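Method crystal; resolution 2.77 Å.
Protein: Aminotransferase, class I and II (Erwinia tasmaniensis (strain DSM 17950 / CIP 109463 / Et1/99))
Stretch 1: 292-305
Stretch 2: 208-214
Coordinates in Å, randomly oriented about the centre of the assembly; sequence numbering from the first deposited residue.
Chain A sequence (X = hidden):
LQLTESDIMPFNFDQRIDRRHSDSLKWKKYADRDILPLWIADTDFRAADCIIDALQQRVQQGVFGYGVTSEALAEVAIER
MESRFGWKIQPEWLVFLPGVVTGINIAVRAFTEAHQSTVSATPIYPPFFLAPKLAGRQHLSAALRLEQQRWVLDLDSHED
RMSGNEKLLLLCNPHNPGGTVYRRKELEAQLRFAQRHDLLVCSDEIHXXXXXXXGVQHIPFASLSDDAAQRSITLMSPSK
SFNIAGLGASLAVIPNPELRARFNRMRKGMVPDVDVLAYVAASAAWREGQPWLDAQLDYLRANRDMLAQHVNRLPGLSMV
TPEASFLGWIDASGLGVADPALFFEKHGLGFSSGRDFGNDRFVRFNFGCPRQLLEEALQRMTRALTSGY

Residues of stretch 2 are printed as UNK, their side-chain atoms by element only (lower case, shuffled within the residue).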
# COMPACT_ATOMS: atom_id res chain seq x y z
N TRP A 292 17.80 -8.36 -19.25
CA TRP A 292 17.37 -6.98 -19.44
C TRP A 292 18.15 -6.03 -18.55
O TRP A 292 18.58 -4.96 -18.99
CB TRP A 292 15.87 -6.86 -19.18
CG TRP A 292 15.31 -5.48 -19.41
CD1 TRP A 292 14.73 -5.01 -20.56
CD2 TRP A 292 15.28 -4.40 -18.47
NE1 TRP A 292 14.34 -3.70 -20.39
CE2 TRP A 292 14.66 -3.30 -19.12
CE3 TRP A 292 15.70 -4.24 -17.15
CZ2 TRP A 292 14.47 -2.07 -18.49
CZ3 TRP A 292 15.51 -3.02 -16.52
CH2 TRP A 292 14.90 -1.95 -17.19
N LEU A 293 18.36 -6.41 -17.28
CA LEU A 293 19.12 -5.57 -16.37
C LEU A 293 20.58 -5.46 -16.79
O LEU A 293 21.20 -4.41 -16.59
CB LEU A 293 19.01 -6.13 -14.94
CG LEU A 293 19.75 -5.37 -13.84
CD1 LEU A 293 19.26 -3.93 -13.74
CD2 LEU A 293 19.57 -6.08 -12.50
N ASP A 294 21.14 -6.52 -17.37
CA ASP A 294 22.52 -6.45 -17.86
C ASP A 294 22.65 -5.43 -18.97
O ASP A 294 23.63 -4.68 -19.03
CB ASP A 294 22.98 -7.83 -18.34
CG ASP A 294 23.25 -8.79 -17.19
OD1 ASP A 294 23.68 -8.32 -16.12
OD2 ASP A 294 23.04 -10.01 -17.37
N ALA A 295 21.67 -5.38 -19.88
CA ALA A 295 21.73 -4.43 -20.99
C ALA A 295 21.48 -3.00 -20.53
O ALA A 295 21.97 -2.06 -21.16
CB ALA A 295 20.73 -4.83 -22.07
N GLN A 296 20.73 -2.82 -19.45
CA GLN A 296 20.50 -1.47 -18.93
C GLN A 296 21.76 -0.90 -18.29
O GLN A 296 22.01 0.30 -18.37
CB GLN A 296 19.35 -1.47 -17.93
CG GLN A 296 18.94 -0.07 -17.47
CD GLN A 296 17.96 -0.11 -16.30
OE1 GLN A 296 17.91 -1.08 -15.55
NE2 GLN A 296 17.18 0.95 -16.16
N LEU A 297 22.57 -1.76 -17.65
CA LEU A 297 23.79 -1.28 -17.01
C LEU A 297 24.78 -0.75 -18.03
O LEU A 297 25.39 0.31 -17.82
CB LEU A 297 24.42 -2.41 -16.18
CG LEU A 297 23.58 -2.98 -15.04
CD1 LEU A 297 24.37 -4.03 -14.27
CD2 LEU A 297 23.10 -1.87 -14.12
N ASP A 298 24.95 -1.46 -19.15
CA ASP A 298 25.84 -0.98 -20.20
C ASP A 298 25.33 0.33 -20.78
O ASP A 298 26.12 1.25 -21.06
CB ASP A 298 25.98 -2.03 -21.30
CG ASP A 298 26.55 -3.34 -20.78
OD1 ASP A 298 27.27 -3.32 -19.76
OD2 ASP A 298 26.27 -4.39 -21.40
N TYR A 299 24.02 0.45 -20.96
CA TYR A 299 23.45 1.69 -21.49
C TYR A 299 23.58 2.83 -20.49
O TYR A 299 23.88 3.96 -20.87
CB TYR A 299 21.98 1.46 -21.86
CG TYR A 299 21.39 2.53 -22.75
CD1 TYR A 299 21.50 2.45 -24.13
CD2 TYR A 299 20.72 3.62 -22.21
CE1 TYR A 299 20.96 3.42 -24.95
CE2 TYR A 299 20.17 4.60 -23.03
CZ TYR A 299 20.30 4.49 -24.40
OH TYR A 299 19.76 5.45 -25.22
N LEU A 300 23.38 2.54 -19.20
CA LEU A 300 23.49 3.58 -18.19
C LEU A 300 24.93 4.00 -17.95
O LEU A 300 25.19 5.17 -17.65
CB LEU A 300 22.85 3.12 -16.88
CG LEU A 300 21.32 3.08 -16.86
CD1 LEU A 300 20.80 2.62 -15.50
CD2 LEU A 300 20.74 4.43 -17.23
N ARG A 301 25.88 3.07 -18.08
CA ARG A 301 27.29 3.44 -17.93
C ARG A 301 27.73 4.36 -19.06
O ARG A 301 28.47 5.32 -18.83
CB ARG A 301 28.17 2.20 -17.87
CG ARG A 301 29.66 2.52 -17.92
CD ARG A 301 30.53 1.30 -17.66
NE ARG A 301 30.09 0.12 -18.41
CZ ARG A 301 29.63 -0.99 -17.84
NH1 ARG A 301 29.57 -1.08 -16.52
NH2 ARG A 301 29.25 -2.01 -18.60
N ALA A 302 27.27 4.08 -20.29
CA ALA A 302 27.58 4.97 -21.40
C ALA A 302 26.95 6.34 -21.20
O ALA A 302 27.57 7.37 -21.50
CB ALA A 302 27.12 4.35 -22.72
N ASN A 303 25.72 6.38 -20.70
CA ASN A 303 25.09 7.66 -20.37
C ASN A 303 25.81 8.35 -19.22
O ASN A 303 25.96 9.57 -19.22
CB ASN A 303 23.61 7.45 -20.03
CG ASN A 303 22.75 7.25 -21.26
OD1 ASN A 303 23.25 6.97 -22.35
ND2 ASN A 303 21.44 7.38 -21.09
N ARG A 304 26.26 7.57 -18.23
CA ARG A 304 26.95 8.15 -17.08
C ARG A 304 28.28 8.77 -17.50
O ARG A 304 28.61 9.89 -17.08
CB ARG A 304 27.17 7.09 -16.01
CG ARG A 304 27.90 7.59 -14.78
CD ARG A 304 28.54 6.45 -14.02
NE ARG A 304 29.63 5.84 -14.77
CZ ARG A 304 30.40 4.86 -14.30
NH1 ARG A 304 30.20 4.37 -13.09
NH2 ARG A 304 31.37 4.36 -15.06
N ASP A 305 29.06 8.05 -18.31
CA ASP A 305 30.36 8.56 -18.73
C ASP A 305 30.24 9.83 -19.55
O ASP A 305 31.11 10.71 -19.48
CB ASP A 305 31.12 7.49 -19.51
CG ASP A 305 31.47 6.28 -18.66
OD1 ASP A 305 31.14 6.28 -17.46
OD2 ASP A 305 32.07 5.33 -19.20
N UNK A 208 21.03 -1.82 -5.17
CA UNK A 208 22.07 -2.84 -5.14
C UNK A 208 22.24 -3.53 -6.49
O UNK A 208 23.31 -4.09 -6.75
c UNK A 208 21.76 -3.88 -4.06
s UNK A 208 20.23 -4.81 -4.33
N UNK A 209 21.23 -3.51 -7.35
CA UNK A 209 21.33 -4.13 -8.67
C UNK A 209 21.97 -3.23 -9.71
O UNK A 209 22.25 -3.70 -10.82
c UNK A 209 19.95 -4.56 -9.17
o UNK A 209 20.12 -6.49 -7.78
c UNK A 209 19.35 -5.69 -8.34
o UNK A 209 18.11 -5.76 -8.26
N UNK A 210 22.22 -1.96 -9.39
CA UNK A 210 22.70 -0.99 -10.36
C UNK A 210 24.17 -0.63 -10.15
O UNK A 210 24.58 0.51 -10.39
c UNK A 210 21.84 0.27 -10.33
c UNK A 210 20.27 -0.51 -12.12
c UNK A 210 20.37 0.08 -10.72
c UNK A 210 19.61 1.39 -10.62
N UNK A 211 24.98 -1.59 -9.71
CA UNK A 211 26.41 -1.36 -9.53
C UNK A 211 27.09 -1.41 -10.89
O UNK A 211 26.98 -2.41 -11.61
c UNK A 211 28.51 -2.18 -8.43
c UNK A 211 27.01 -2.40 -8.57
c UNK A 211 26.33 -2.32 -7.21
N UNK A 212 27.79 -0.34 -11.24
CA UNK A 212 28.46 -0.24 -12.53
C UNK A 212 29.96 -0.49 -12.47
O UNK A 212 30.56 -0.84 -13.49
c UNK A 212 25.92 0.71 -14.08
c UNK A 212 28.22 1.14 -13.16
c UNK A 212 26.79 1.66 -13.27
c UNK A 212 26.81 3.05 -13.90
N UNK A 213 30.57 -0.30 -11.31
CA UNK A 213 32.02 -0.39 -11.21
C UNK A 213 32.47 -1.84 -11.32
O UNK A 213 31.95 -2.70 -10.59
c UNK A 213 33.84 2.16 -10.85
c UNK A 213 33.86 0.90 -9.99
o UNK A 213 34.92 2.61 -11.28
o UNK A 213 32.73 2.70 -11.09
c UNK A 213 32.50 0.22 -9.90
N UNK A 214 33.41 -2.16 -12.21
CA UNK A 214 33.84 -3.55 -12.36
C UNK A 214 34.65 -4.01 -11.15
O UNK A 214 35.25 -3.22 -10.43
c UNK A 214 34.11 -1.26 -13.13
c UNK A 214 34.70 -3.52 -13.62
c UNK A 214 35.21 -2.12 -13.68

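Position 208 carries two side-chain atoms, a carbon followed by a sulfur. Its side chain stays more than 8 Å from the helix 292-305, so the carbon-then-sulfur pattern alone identifies it: Cys208.

Position 209 has two carbons, the second bearing two oxygens, a short carboxylate. Its CB lies 3.7 Å from CD2 of Leu293, and its backbone O is 3.9 Å from CD2 of Leu297. The helix therefore meets the aliphatic base and the main chain, while both carboxylate oxygens are hydrogen-bonded elsewhere in the structure. This is Asp209.

Position 210 shows four carbons, forked at the second. With chi1 at -63° and chi2 at 179°, one terminal methyl reaches 3.7 Å from CD2 of Leu297 and 3.9 Å from CD1 of Leu293. A fork one bond beyond CB gives Leu210, and the methyl is CD2. The CA-to-CB bond points sideways; it is the end of the side chain that closes on the helix.

Position 211 has three carbons, with the fork at CB itself, which defines Val211. Its CA-to-CB bond points away from the helix, and contact is left to the backbone: Val211 O lies 4.1 Å from CD1 of Leu297.

Position 212 again has four carbons forked at the second, but here CA-to-CB points toward the helix. One methyl packs 3.8 Å from CD2 of Leu297 and the other lies 3.7 Å from NH1 of Arg304. The residue is Leu212, these methyls being CD2 and CD1 respectively. It has 125 Å² covered by the helix, the largest share of any residue in the pair.

Position 213 has three carbons in a row, the third bearing two oxygens, hence Glu213. Although CA-to-CB points away, chi2 of 68° helps fold the chain back, placing OE1 3.6 Å from NH1 of Arg304, a long salt bridge.

At position 214 three carbons close a ring onto the backbone N, which is diagnostic of Pro214; it makes no contact.

The contact buries 475 Å² and is chiefly apolar. Leu293, Leu297, Arg301 and Arg304, spaced three or four residues apart, fall on the same side of the helix, with Leu297 set between Leu210 and Leu212. At the polar end, CD1 of Leu212 lies over one face of the Arg304 guanidinium while Glu213 OE1 sits at its edge, so the group accepts apolar cover and charge together. Arg301 brings NH1 to 3.2 Å from Leu212 O.

Stretch 2 208-214: CDLVLEP
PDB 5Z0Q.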